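Local coordinates for NADP-dependent alcohol dehydrogenase (Entamoeba histolytica, PDB 2OUI), which probably catalyses the reversible, zinc-dependent oxidation of alcohols to aldehydes or ketones with NADP as coenzyme, at residues P88-E93 and A129-A134; G109-N114 and H125-D130; G158-N163 and R299-K304; V178-V183 and C204-E209. The protein carries 1 engineered substitution. All blocks are in the same frame, centred on the assembly; numbering follows the deposited sequence.

Contact 1 of 4, residues P88-E93 and A129-A134; sequences PDWGEE and ADANLA
The amide of N132 faces W90 and the backbone of P88 and bonds to both. Its OD1 accepts the indole N-H of W90, with NE1 to OD1 2.8 Å. The bond is nearly straight, and OD1 lies in the indole plane at the edge of the ring. Seen from N132, NE1 stands off the carbonyl plane; indole and amide planes are 37° apart. The other half of the amide donates: N132 ND2 reaches P88 O at 3.1 Å. Here the fit is flat on both sides, with P88 O in the amide plane and ND2 on a lone pair of the carbonyl. N127 O takes a further bond from ND2. Three bonds thus leave little doubt about which end of the amide is which. In N132, CG stands beside the backbone N (chi1 -74°), which brings the amide nearer the loop than its CB direction alone suggests.

The loop 88-93 belongs to the GroES-like catalytic domain of the medium-chain dehydrogenases, and N132 closes the short helix 129-132. A type I turn from D89 to E92 carries W90 at its second position. P88 CB lies over one face of the indole, 3.7 Å above the plane and offset toward the rim. P88 CD lies 3.2 Å from N132 OD1, a close nonbonded approach. A131 CB touches W90 CD1 obliquely at 3.6 Å. The backbone N of W90 is held by E128 OE1. Q96 of the second subunit packs on W90 and bonds A131 O, which places this buried contact at a subunit interface.

Contact 2 of 4, residues G109-N114 and H125-D130; sequences GWKFSN and HVNEAD
The phenyl ring of F112 meets strand residues H125 and V126 with its edge. H125 O lies near the ring plane, 3.2 Å from F112 CE1, so the ring C-H edge turns to a carbonyl oxygen. V126 CG2 comes to the same rim, 4.1 Å from F112 CZ. The CG of F112 is beside its backbone N (chi1 -68°), which swings the ring closer to the strand than its CB bond points. W110 brings a second flat ring. N114 CB sits over the centre of one indole face, 3.7 Å above the plane. N114 ND2 then bonds back to W110 O at 2.8 Å, and W110 O lies 20° out of the N114 amide plane. This folds the loop 109-114 on itself.

The second meeting is between K111 and N127. Their side chains cross at about a right angle. K111 CD lies 3.7 Å from N127 OD1, and CE lies 3.8 Å from N127 ND2. This is contact of the aliphatic chain with the amide. The charged end bends at chi4 (-67°) and goes to D89 in a salt bridge. The amide of N127 has its strongest polar partner in T87, and the ring of H125 in D26.

No polar bond joins the two segments. The contact is partly buried within the GroES-like catalytic domain. F112 also packs on H59, a ligand of the zinc ion, and S113 OG is hydrogen-bonded to H59 ND1. The loop 109-114 thus runs between the metal site and the end of strand 124-126, which pairs with strand 27-34 and leads into helix 129-132.

Contact 3 of 4, residues G158-N163 and R299-K304; sequences GAELAN and RVRMEK. With EDO (1,2-ethanediol), chain L; EDO (1,2-ethanediol), chain K.
E160 and R301 form a two-pronged salt bridge. The side chains come from opposite directions, and the guanidinium meets the carboxylate end-on through NH1 and NH2. R301 NH1 gives a nearly straight bond (171°) to E160 OE2 at 2.8 Å. It uses the syn lone pair of OE2, and OE2 lies in the guanidinium plane. R301 NH2 reaches E160 OE1 at 2.9 Å, but this bond is more bent and arrives from above the carboxylate plane, consistent with the 42° twist between the two flat groups. R301 has CG anti to its backbone N, and a bend at chi2 (66°) aims its long chain at helix 148-161.

Other hydrogen bonds hold both ends. E160 OE1 is also bonded to H157 ND1, and R301 NE to T153 OG1, both on helix 148-161. That helix ends in a Schellman motif at N163, where N163 N bonds E160 O at 3.0 Å. One 1,2-ethanediol, probably from the crystallisation liquor, gives O2 to E160 O at 2.7 Å. A second lies beside E160 OE2, but that approach is too short to carry weight.

Within helix 298-310, R299 NH1 pairs with E303 OE2 at 2.9 Å, one turn along.

Between the two segments, the contact is the salt bridge; R301 also packs on F156 and H157. It ties the C-terminal end of helix 148-161 to helix 298-310 at the surface, where L166 of the fourth subunit packs on E160. Solvent probably screens the pair in part, and the bonds from H157 and T153 would help fix its rotation.

Contact 4 of 4, residues V178-V183 and C204-E209; sequences VGLMSV and CDIALE. With NO3 (nitrate ion), chain F.
V178 N gives its hydrogen to O2 of a bound nitrate at 2.8 Å, in a nearly straight bond (162°). The nitrate, probably from the crystallisation liquor, is also bonded to T38 OG1. It sits at the start of helix 177-188, beside what looks like the glycine-rich Rossmann turn. In this fold that place commonly receives the coenzyme pyrophosphate, so the anion may mimic it.

L180 and V183, further along the helix, make the contact between the helices. L180 puts both methyls against helix 201-209. Its CD1 touches I206 CG2 at 3.8 Å. Its CD2 lies 3.5 Å from A207 N and 3.7 Å from A207 CB. The L180 and I206 side chains cross at about a right angle. V183 has CG1 anti to its backbone N (chi1 173°), and this branch reaches A207 O at 3.8 Å.

The helices run nearly parallel, crossing at -25°, with their axes 9.3 Å apart at the segments. Beneath them lies the parallel sheet: V183 packs on V172 and A207 on I215. They are successive helices of the Rossmann fold. The small A207 lets the backbones come close, and their union depends on apolar surface without polar bonds.

Overall arrangement
From the N terminus, the chain leaves strand 80-83 and opens contact 1 at 88-93. Contact 2 opens further along the same long loop, at 109-114. Strand 124-126 brings the chain back. Residues 125-130 close contact 2, and 129-134 close contact 1, with A129 and D130 shared. Contact 3 opens later and joins helix 148-161 to helix 298-310, with 135 residues between. Contact 4 opens and closes entirely within that span. It joins two neighbouring helices of the coenzyme-binding domain. Contacts 1 and 2 bind up the catalytic domain. A probable backbone hydrogen bond from R299 N to A131 O links contact 3 to contact 1. A159 of contact 3 packs against S182 of contact 4.

Contact 1 of 4, residues P88-E93 and A129-A134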
loop_
_atom_site.group_PDB
_atom_site.type_symbol
_atom_site.label_atom_id
_atom_site.label_comp_id
_atom_site.label_asym_id
_atom_site.label_seq_id
_atom_site.Cartn_x
_atom_site.Cartn_y
_atom_site.Cartn_z
ATOM N N PRO A 88 14.728 -5.577 -17.782
ATOM C CA PRO A 88 13.536 -4.973 -18.390
ATOM C C PRO A 88 13.792 -3.963 -19.526
ATOM O O PRO A 88 14.903 -3.415 -19.678
ATOM C CB PRO A 88 12.873 -4.228 -17.201
ATOM C CG PRO A 88 13.406 -4.921 -15.976
ATOM C CD PRO A 88 14.860 -5.221 -16.362
ATOM N N ASP A 89 12.755 -3.739 -20.318
ATOM C CA ASP A 89 12.699 -2.607 -21.255
ATOM C C ASP A 89 11.975 -1.542 -20.442
ATOM O O ASP A 89 10.741 -1.599 -20.283
ATOM C CB ASP A 89 11.855 -2.976 -22.474
ATOM C CG ASP A 89 12.240 -4.352 -23.080
ATOM O OD1 ASP A 89 13.309 -4.462 -23.725
ATOM O OD2 ASP A 89 11.455 -5.320 -22.913
ATOM N N TRP A 90 12.737 -0.610 -19.888
ATOM C CA TRP A 90 12.212 0.284 -18.834
ATOM C C TRP A 90 11.121 1.293 -19.269
ATOM O O TRP A 90 10.425 1.857 -18.420
ATOM C CB TRP A 90 13.389 0.958 -18.091
ATOM C CG TRP A 90 14.110 -0.028 -17.221
ATOM C CD1 TRP A 90 15.211 -0.777 -17.549
ATOM C CD2 TRP A 90 13.725 -0.430 -15.911
ATOM N NE1 TRP A 90 15.551 -1.608 -16.496
ATOM C CE2 TRP A 90 14.653 -1.406 -15.474
ATOM C CE3 TRP A 90 12.687 -0.035 -15.036
ATOM C CZ2 TRP A 90 14.571 -2.005 -14.210
ATOM C CZ3 TRP A 90 12.609 -0.635 -13.780
ATOM C CH2 TRP A 90 13.526 -1.615 -13.385
ATOM N N GLY A 91 10.996 1.558 -20.567
ATOM C CA GLY A 91 9.978 2.489 -21.070
ATOM C C GLY A 91 8.711 1.821 -21.583
ATOM O O GLY A 91 7.811 2.501 -22.056
ATOM N N GLU A 92 8.650 0.490 -21.548
ATOM C CA GLU A 92 7.438 -0.208 -22.032
ATOM C C GLU A 92 6.265 0.011 -21.084
ATOM O O GLU A 92 6.474 0.413 -19.927
ATOM C CB GLU A 92 7.700 -1.707 -22.236
ATOM C CG GLU A 92 8.631 -2.049 -23.417
ATOM C CD GLU A 92 8.122 -1.635 -24.798
ATOM O OE1 GLU A 92 6.900 -1.569 -25.035
ATOM O OE2 GLU A 92 8.979 -1.397 -25.671
ATOM N N GLU A 93 5.047 -0.242 -21.569
ATOM C CA GLU A 93 3.828 0.009 -20.782
ATOM C C GLU A 93 3.886 -0.608 -19.388
ATOM O O GLU A 93 3.581 0.045 -18.389
ATOM C CB GLU A 93 2.599 -0.571 -21.478
ATOM C CG GLU A 93 1.419 -0.659 -20.490
ATOM C CD GLU A 93 0.213 -1.388 -21.037
ATOM O OE1 GLU A 93 0.006 -1.374 -22.266
ATOM O OE2 GLU A 93 -0.547 -1.958 -20.230
ATOM N N ALA A 129 21.812 -1.272 -21.092
ATOM C CA ALA A 129 22.877 -1.664 -20.169
ATOM C C ALA A 129 23.087 -0.720 -18.963
ATOM O O ALA A 129 23.389 -1.188 -17.866
ATOM C CB ALA A 129 24.194 -1.849 -20.935
ATOM N N ASP A 130 22.960 0.589 -19.156
ATOM C CA ASP A 130 23.101 1.516 -18.034
ATOM C C ASP A 130 22.061 1.220 -16.979
ATOM O O ASP A 130 22.329 1.324 -15.787
ATOM C CB ASP A 130 22.927 2.981 -18.486
ATOM C CG ASP A 130 24.211 3.576 -19.047
ATOM O OD1 ASP A 130 25.288 2.966 -18.861
ATOM O OD2 ASP A 130 24.140 4.662 -19.675
ATOM N N ALA A 131 20.856 0.852 -17.423
ATOM C CA ALA A 131 19.747 0.644 -16.507
ATOM C C ALA A 131 19.824 -0.760 -15.893
ATOM O O ALA A 131 19.389 -0.970 -14.769
ATOM C CB ALA A 131 18.439 0.801 -17.252
ATOM N N ASN A 132 20.387 -1.715 -16.631
ATOM C CA ASN A 132 20.308 -3.115 -16.262
ATOM C C ASN A 132 21.556 -3.788 -15.681
ATOM O O ASN A 132 21.471 -4.934 -15.276
ATOM C CB ASN A 132 19.780 -3.933 -17.448
ATOM C CG ASN A 132 18.310 -3.710 -17.659
ATOM O OD1 ASN A 132 17.575 -3.568 -16.688
ATOM N ND2 ASN A 132 17.875 -3.636 -18.917
ATOM N N LEU A 133 22.696 -3.095 -15.638
ATOM C CA LEU A 133 23.917 -3.691 -15.069
ATOM C C LEU A 133 24.436 -2.908 -13.844
ATOM O O LEU A 133 24.589 -1.684 -13.908
ATOM C CB LEU A 133 25.014 -3.748 -16.139
ATOM C CG LEU A 133 24.710 -4.721 -17.296
ATOM C CD1 LEU A 133 25.779 -4.617 -18.369
ATOM C CD2 LEU A 133 24.546 -6.159 -16.804
ATOM N N ALA A 134 24.680 -3.625 -12.744
ATOM C CA ALA A 134 25.237 -3.028 -11.529
ATOM C C ALA A 134 26.718 -3.305 -11.545
ATOM O O ALA A 134 27.139 -4.411 -11.892
ATOM C CB ALA A 134 24.604 -3.664 -10.279
#

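Contact 2 of 4, residues G109-N114 and H125-D130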
loop_
_atom_site.group_PDB
_atom_site.type_symbol
_atom_site.label_atom_id
_atom_site.label_comp_id
_atom_site.label_asym_id
_atom_site.label_seq_id
_atom_site.Cartn_x
_atom_site.Cartn_y
_atom_site.Cartn_z
ATOM N N GLY A 109 10.224 -9.229 -19.216
ATOM C CA GLY A 109 11.481 -8.745 -18.644
ATOM C C GLY A 109 12.477 -9.869 -18.367
ATOM O O GLY A 109 13.673 -9.620 -18.178
ATOM N N TRP A 110 11.982 -11.107 -18.311
ATOM C CA TRP A 110 12.860 -12.266 -18.215
ATOM C C TRP A 110 13.198 -12.706 -19.647
ATOM O O TRP A 110 12.421 -13.422 -20.303
ATOM C CB TRP A 110 12.200 -13.394 -17.406
ATOM C CG TRP A 110 12.977 -14.700 -17.435
ATOM C CD1 TRP A 110 14.341 -14.861 -17.581
ATOM C CD2 TRP A 110 12.433 -16.014 -17.273
ATOM N NE1 TRP A 110 14.662 -16.208 -17.547
ATOM C CE2 TRP A 110 13.509 -16.934 -17.383
ATOM C CE3 TRP A 110 11.131 -16.509 -17.097
ATOM C CZ2 TRP A 110 13.325 -18.317 -17.283
ATOM C CZ3 TRP A 110 10.944 -17.873 -17.016
ATOM C CH2 TRP A 110 12.042 -18.770 -17.101
ATOM N N LYS A 111 14.350 -12.245 -20.132
ATOM C CA LYS A 111 14.726 -12.474 -21.524
ATOM C C LYS A 111 15.648 -13.688 -21.647
ATOM O O LYS A 111 15.337 -14.657 -22.394
ATOM C CB LYS A 111 15.374 -11.202 -22.117
ATOM C CG LYS A 111 14.430 -9.994 -22.010
ATOM C CD LYS A 111 14.927 -8.778 -22.804
ATOM C CE LYS A 111 13.970 -7.561 -22.523
ATOM N NZ LYS A 111 12.599 -7.772 -23.075
ATOM N N PHE A 112 16.781 -13.613 -20.942
ATOM C CA PHE A 112 17.812 -14.661 -20.947
ATOM C C PHE A 112 17.206 -16.046 -20.663
ATOM O O PHE A 112 16.661 -16.264 -19.587
ATOM C CB PHE A 112 18.834 -14.420 -19.841
ATOM C CG PHE A 112 19.717 -13.198 -20.029
ATOM C CD1 PHE A 112 20.378 -12.957 -21.230
ATOM C CD2 PHE A 112 19.973 -12.366 -18.946
ATOM C CE1 PHE A 112 21.247 -11.837 -21.378
ATOM C CE2 PHE A 112 20.835 -11.259 -19.079
ATOM C CZ PHE A 112 21.459 -10.996 -20.296
ATOM N N SER A 113 17.369 -16.981 -21.600
ATOM C CA SER A 113 16.879 -18.377 -21.490
ATOM C C SER A 113 15.362 -18.486 -21.332
ATOM O O SER A 113 14.852 -19.560 -21.024
ATOM C CB SER A 113 17.635 -19.234 -20.433
ATOM O OG SER A 113 17.080 -19.132 -19.124
ATOM N N ASN A 114 14.652 -17.378 -21.546
ATOM C CA ASN A 114 13.199 -17.431 -21.799
ATOM C C ASN A 114 12.936 -17.391 -23.315
ATOM O O ASN A 114 12.523 -18.401 -23.910
ATOM C CB ASN A 114 12.478 -16.305 -21.025
ATOM C CG ASN A 114 10.974 -16.276 -21.263
ATOM O OD1 ASN A 114 10.399 -17.167 -21.922
ATOM N ND2 ASN A 114 10.316 -15.253 -20.696
ATOM N N HIS A 125 24.489 -10.563 -24.648
ATOM C CA HIS A 125 24.001 -9.248 -24.954
ATOM C C HIS A 125 23.082 -8.782 -23.823
ATOM O O HIS A 125 22.189 -9.527 -23.378
ATOM C CB HIS A 125 23.243 -9.285 -26.282
ATOM C CG HIS A 125 22.588 -7.985 -26.657
ATOM N ND1 HIS A 125 21.384 -7.574 -26.115
ATOM C CD2 HIS A 125 22.946 -7.034 -27.548
ATOM C CE1 HIS A 125 21.047 -6.407 -26.636
ATOM N NE2 HIS A 125 21.979 -6.058 -27.513
ATOM N N VAL A 126 23.265 -7.534 -23.403
ATOM C CA VAL A 126 22.398 -6.928 -22.398
ATOM C C VAL A 126 21.719 -5.683 -22.984
ATOM O O VAL A 126 22.399 -4.744 -23.424
ATOM C CB VAL A 126 23.189 -6.520 -21.129
ATOM C CG1 VAL A 126 22.243 -5.914 -20.066
ATOM C CG2 VAL A 126 23.962 -7.713 -20.581
ATOM N N ASN A 127 20.381 -5.666 -23.000
ATOM C CA ASN A 127 19.635 -4.473 -23.461
ATOM C C ASN A 127 19.616 -3.393 -22.382
ATOM O O ASN A 127 19.625 -3.720 -21.205
ATOM C CB ASN A 127 18.180 -4.849 -23.777
ATOM C CG ASN A 127 17.493 -5.486 -22.595
ATOM O OD1 ASN A 127 17.868 -6.580 -22.148
ATOM N ND2 ASN A 127 16.490 -4.798 -22.060
ATOM N N GLU A 128 19.557 -2.117 -22.781
ATOM C CA GLU A 128 19.501 -1.014 -21.796
ATOM C C GLU A 128 20.547 -1.173 -20.682
ATOM O O GLU A 128 20.234 -1.203 -19.491
ATOM C CB GLU A 128 18.061 -0.844 -21.258
ATOM C CG GLU A 128 17.152 -0.296 -22.376
ATOM C CD GLU A 128 15.704 -0.183 -21.963
ATOM O OE1 GLU A 128 15.442 0.112 -20.775
ATOM O OE2 GLU A 128 14.836 -0.369 -22.850
ATOM N N ALA A 129 21.812 -1.272 -21.092
ATOM C CA ALA A 129 22.877 -1.664 -20.169
ATOM C C ALA A 129 23.087 -0.720 -18.963
ATOM O O ALA A 129 23.389 -1.188 -17.866
ATOM C CB ALA A 129 24.194 -1.849 -20.935
ATOM N N ASP A 130 22.960 0.589 -19.156
ATOM C CA ASP A 130 23.101 1.516 -18.034
ATOM C C ASP A 130 22.061 1.220 -16.979
ATOM O O ASP A 130 22.329 1.324 -15.787
ATOM C CB ASP A 130 22.927 2.981 -18.486
ATOM C CG ASP A 130 24.211 3.576 -19.047
ATOM O OD1 ASP A 130 25.288 2.966 -18.861
ATOM O OD2 ASP A 130 24.140 4.662 -19.675
#

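Contact 3 of 4, residues G158-N163 and R299-K304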
loop_
_atom_site.group_PDB
_atom_site.type_symbol
_atom_site.label_atom_id
_atom_site.label_comp_id
_atom_site.label_asym_id
_atom_site.label_seq_id
_atom_site.Cartn_x
_atom_site.Cartn_y
_atom_site.Cartn_z
ATOM N N GLY A 158 9.683 -13.550 -3.103
ATOM C CA GLY A 158 8.673 -14.439 -2.462
ATOM C C GLY A 158 8.272 -13.855 -1.111
ATOM O O GLY A 158 7.084 -13.751 -0.793
ATOM N N ALA A 159 9.263 -13.408 -0.354
ATOM C CA ALA A 159 9.006 -12.779 0.935
ATOM C C ALA A 159 8.267 -11.447 0.806
ATOM O O ALA A 159 7.374 -11.139 1.608
ATOM C CB ALA A 159 10.297 -12.628 1.717
ATOM N N GLU A 160 8.612 -10.662 -0.214
ATOM C CA GLU A 160 7.918 -9.405 -0.483
ATOM C C GLU A 160 6.455 -9.641 -0.861
ATOM O O GLU A 160 5.562 -8.920 -0.376
ATOM C CB GLU A 160 8.631 -8.627 -1.593
ATOM C CG GLU A 160 10.037 -8.136 -1.196
ATOM C CD GLU A 160 10.833 -7.609 -2.406
ATOM O OE1 GLU A 160 10.747 -8.199 -3.515
ATOM O OE2 GLU A 160 11.577 -6.626 -2.250
ATOM N N LEU A 161 6.214 -10.601 -1.752
ATOM C CA LEU A 161 4.841 -10.888 -2.195
ATOM C C LEU A 161 4.001 -11.422 -1.036
ATOM O O LEU A 161 2.783 -11.210 -1.003
ATOM C CB LEU A 161 4.835 -11.933 -3.316
ATOM C CG LEU A 161 5.284 -11.446 -4.688
ATOM C CD1 LEU A 161 5.529 -12.634 -5.676
ATOM C CD2 LEU A 161 4.328 -10.381 -5.264
ATOM N N ALA A 162 4.651 -12.115 -0.092
ATOM C CA ALA A 162 3.970 -12.651 1.083
ATOM C C ALA A 162 3.639 -11.562 2.115
ATOM O O ALA A 162 3.055 -11.865 3.148
ATOM C CB ALA A 162 4.810 -13.768 1.723
ATOM N N ASN A 163 4.053 -10.311 1.851
ATOM C CA ASN A 163 3.625 -9.154 2.646
ATOM C C ASN A 163 3.980 -9.347 4.120
ATOM O O ASN A 163 3.186 -9.087 5.033
ATOM C CB ASN A 163 2.111 -8.924 2.459
ATOM C CG ASN A 163 1.654 -7.619 3.042
ATOM O OD1 ASN A 163 2.387 -6.631 3.015
ATOM N ND2 ASN A 163 0.445 -7.602 3.583
ATOM N N ARG A 299 19.421 -2.737 -12.446
ATOM C CA ARG A 299 20.620 -2.523 -11.672
ATOM C C ARG A 299 20.266 -2.092 -10.268
ATOM O O ARG A 299 20.975 -2.420 -9.330
ATOM C CB ARG A 299 21.554 -1.531 -12.352
ATOM C CG ARG A 299 21.418 -0.130 -11.896
ATOM C CD ARG A 299 22.520 0.738 -12.509
ATOM N NE ARG A 299 21.976 2.050 -12.820
ATOM C CZ ARG A 299 21.910 3.050 -11.953
ATOM N NH1 ARG A 299 22.369 2.904 -10.715
ATOM N NH2 ARG A 299 21.398 4.208 -12.331
ATOM N N VAL A 300 19.161 -1.377 -10.102
ATOM C CA VAL A 300 18.849 -0.893 -8.756
ATOM C C VAL A 300 18.617 -2.081 -7.810
ATOM O O VAL A 300 19.157 -2.110 -6.702
ATOM C CB VAL A 300 17.709 0.153 -8.774
ATOM C CG1 VAL A 300 17.180 0.425 -7.355
ATOM C CG2 VAL A 300 18.234 1.458 -9.415
ATOM N N ARG A 301 17.809 -3.049 -8.246
ATOM C CA ARG A 301 17.546 -4.264 -7.489
ATOM C C ARG A 301 18.856 -4.956 -7.086
ATOM O O ARG A 301 19.044 -5.351 -5.939
ATOM C CB ARG A 301 16.669 -5.209 -8.337
ATOM C CG ARG A 301 16.261 -6.533 -7.659
ATOM C CD ARG A 301 15.331 -6.271 -6.459
ATOM N NE ARG A 301 14.757 -7.520 -5.939
ATOM C CZ ARG A 301 13.833 -7.590 -4.990
ATOM N NH1 ARG A 301 13.335 -6.483 -4.424
ATOM N NH2 ARG A 301 13.388 -8.769 -4.626
ATOM N N MET A 302 19.779 -5.080 -8.041
ATOM C CA MET A 302 21.088 -5.689 -7.748
ATOM C C MET A 302 21.884 -4.884 -6.748
ATOM O O MET A 302 22.512 -5.460 -5.857
ATOM C CB MET A 302 21.903 -5.876 -9.033
ATOM C CG MET A 302 21.278 -6.850 -10.036
ATOM S SD MET A 302 21.081 -8.566 -9.444
ATOM C CE MET A 302 19.325 -8.594 -8.940
ATOM N N GLU A 303 21.895 -3.560 -6.897
ATOM C CA GLU A 303 22.696 -2.702 -6.004
ATOM C C GLU A 303 22.190 -2.761 -4.561
ATOM O O GLU A 303 23.005 -2.807 -3.633
ATOM C CB GLU A 303 22.678 -1.256 -6.497
ATOM C CG GLU A 303 23.349 -1.042 -7.831
ATOM C CD GLU A 303 23.151 0.383 -8.364
ATOM O OE1 GLU A 303 22.409 1.179 -7.731
ATOM O OE2 GLU A 303 23.753 0.694 -9.418
ATOM N N LYS A 304 20.857 -2.747 -4.394
ATOM C CA LYS A 304 20.194 -2.840 -3.073
ATOM C C LYS A 304 20.559 -4.139 -2.388
ATOM O O LYS A 304 20.997 -4.136 -1.231
ATOM C CB LYS A 304 18.663 -2.810 -3.196
ATOM C CG LYS A 304 18.085 -1.621 -3.938
ATOM C CD LYS A 304 18.248 -0.381 -3.185
ATOM C CE LYS A 304 17.027 -0.111 -2.361
ATOM N NZ LYS A 304 17.188 1.304 -1.942
HETATM C C1 EDO L . 6.470 -5.533 3.073
HETATM O O1 EDO L . 5.847 -6.272 4.126
HETATM C C2 EDO L . 7.001 -6.504 2.022
HETATM O O2 EDO L . 5.993 -6.706 1.017
HETATM C C1 EDO K . 9.972 -4.463 0.668
HETATM O O1 EDO K . 9.817 -4.754 2.038
HETATM C C2 EDO K . 11.471 -4.480 0.430
HETATM O O2 EDO K . 11.732 -4.573 -0.973
#

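Contact 4 of 4, residues V178-V183 and C204-E209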
loop_
_atom_site.group_PDB
_atom_site.type_symbol
_atom_site.label_atom_id
_atom_site.label_comp_id
_atom_site.label_asym_id
_atom_site.label_seq_id
_atom_site.Cartn_x
_atom_site.Cartn_y
_atom_site.Cartn_z
ATOM N N VAL A 178 16.301 -20.988 -3.908
ATOM C CA VAL A 178 15.337 -19.873 -3.881
ATOM C C VAL A 178 14.625 -19.826 -2.544
ATOM O O VAL A 178 14.537 -18.760 -1.939
ATOM C CB VAL A 178 14.296 -19.924 -5.030
ATOM C CG1 VAL A 178 13.182 -18.796 -4.892
ATOM C CG2 VAL A 178 15.009 -19.748 -6.364
ATOM N N GLY A 179 14.121 -20.971 -2.088
ATOM C CA GLY A 179 13.435 -21.029 -0.781
ATOM C C GLY A 179 14.307 -20.610 0.392
ATOM O O GLY A 179 13.831 -20.002 1.363
ATOM N N LEU A 180 15.576 -21.002 0.352
ATOM C CA LEU A 180 16.523 -20.597 1.396
ATOM C C LEU A 180 16.624 -19.081 1.422
ATOM O O LEU A 180 16.735 -18.470 2.497
ATOM C CB LEU A 180 17.898 -21.236 1.163
ATOM C CG LEU A 180 18.019 -22.750 1.396
ATOM C CD1 LEU A 180 19.415 -23.258 0.993
ATOM C CD2 LEU A 180 17.776 -23.044 2.852
ATOM N N MET A 181 16.594 -18.473 0.235
ATOM C CA MET A 181 16.648 -17.021 0.146
ATOM C C MET A 181 15.320 -16.401 0.562
ATOM O O MET A 181 15.306 -15.282 1.046
ATOM C CB MET A 181 17.135 -16.526 -1.223
ATOM C CG MET A 181 18.659 -16.760 -1.450
ATOM S SD MET A 181 19.615 -15.818 -0.222
ATOM C CE MET A 181 20.119 -17.044 0.990
ATOM N N SER A 182 14.220 -17.158 0.421
ATOM C CA SER A 182 12.912 -16.704 0.956
ATOM C C SER A 182 12.883 -16.746 2.490
ATOM O O SER A 182 12.243 -15.897 3.123
ATOM C CB SER A 182 11.764 -17.559 0.423
ATOM O OG SER A 182 11.540 -17.311 -0.961
ATOM N N VAL A 183 13.534 -17.754 3.079
ATOM C CA VAL A 183 13.784 -17.769 4.501
ATOM C C VAL A 183 14.610 -16.563 4.907
ATOM O O VAL A 183 14.271 -15.868 5.872
ATOM C CB VAL A 183 14.444 -19.100 4.978
ATOM C CG1 VAL A 183 14.852 -19.005 6.458
ATOM C CG2 VAL A 183 13.469 -20.287 4.789
ATOM N N CYS A 204 17.596 -28.345 4.650
ATOM C CA CYS A 204 17.018 -28.132 5.980
ATOM C C CYS A 204 18.020 -27.545 6.969
ATOM O O CYS A 204 17.718 -26.588 7.682
ATOM C CB CYS A 204 16.472 -29.460 6.523
ATOM S SG CYS A 204 15.050 -30.127 5.551
ATOM N N ASP A 205 19.219 -28.115 7.015
ATOM C CA ASP A 205 20.225 -27.649 7.950
ATOM C C ASP A 205 20.558 -26.181 7.638
ATOM O O ASP A 205 20.625 -25.348 8.540
ATOM C CB ASP A 205 21.491 -28.507 7.832
ATOM C CG ASP A 205 21.300 -29.925 8.363
ATOM O OD1 ASP A 205 20.438 -30.144 9.259
ATOM O OD2 ASP A 205 22.023 -30.816 7.871
ATOM N N ILE A 206 20.737 -25.877 6.357
ATOM C CA ILE A 206 21.068 -24.501 5.926
ATOM C C ILE A 206 19.932 -23.504 6.203
ATOM O O ILE A 206 20.195 -22.327 6.520
ATOM C CB ILE A 206 21.538 -24.447 4.447
ATOM C CG1 ILE A 206 22.843 -25.244 4.255
ATOM C CG2 ILE A 206 21.730 -22.981 3.961
ATOM C CD1 ILE A 206 24.039 -24.758 5.108
ATOM N N ALA A 207 18.682 -23.955 6.099
ATOM C CA ALA A 207 17.562 -23.058 6.406
ATOM C C ALA A 207 17.640 -22.499 7.839
ATOM O O ALA A 207 17.378 -21.308 8.057
ATOM C CB ALA A 207 16.260 -23.734 6.152
ATOM N N LEU A 208 18.008 -23.349 8.799
ATOM C CA LEU A 208 18.215 -22.925 10.185
ATOM C C LEU A 208 19.314 -21.860 10.289
ATOM O O LEU A 208 19.278 -21.006 11.172
ATOM C CB LEU A 208 18.515 -24.116 11.115
ATOM C CG LEU A 208 17.347 -25.071 11.385
ATOM C CD1 LEU A 208 17.765 -26.248 12.303
ATOM C CD2 LEU A 208 16.199 -24.330 12.002
ATOM N N GLU A 209 20.283 -21.881 9.381
ATOM C CA GLU A 209 21.325 -20.847 9.420
ATOM C C GLU A 209 20.871 -19.494 8.873
ATOM O O GLU A 209 21.514 -18.481 9.120
ATOM C CB GLU A 209 22.601 -21.313 8.707
ATOM C CG GLU A 209 23.251 -22.508 9.384
ATOM C CD GLU A 209 24.642 -22.844 8.833
ATOM O OE1 GLU A 209 25.171 -22.082 7.990
ATOM O OE2 GLU A 209 25.213 -23.877 9.257
HETATM N N NO3 F . 15.053 -23.783 -6.693
HETATM O O1 NO3 F . 16.027 -23.913 -7.698
HETATM O O2 NO3 F . 15.334 -23.064 -5.552
HETATM O O3 NO3 F . 13.794 -24.379 -6.826
#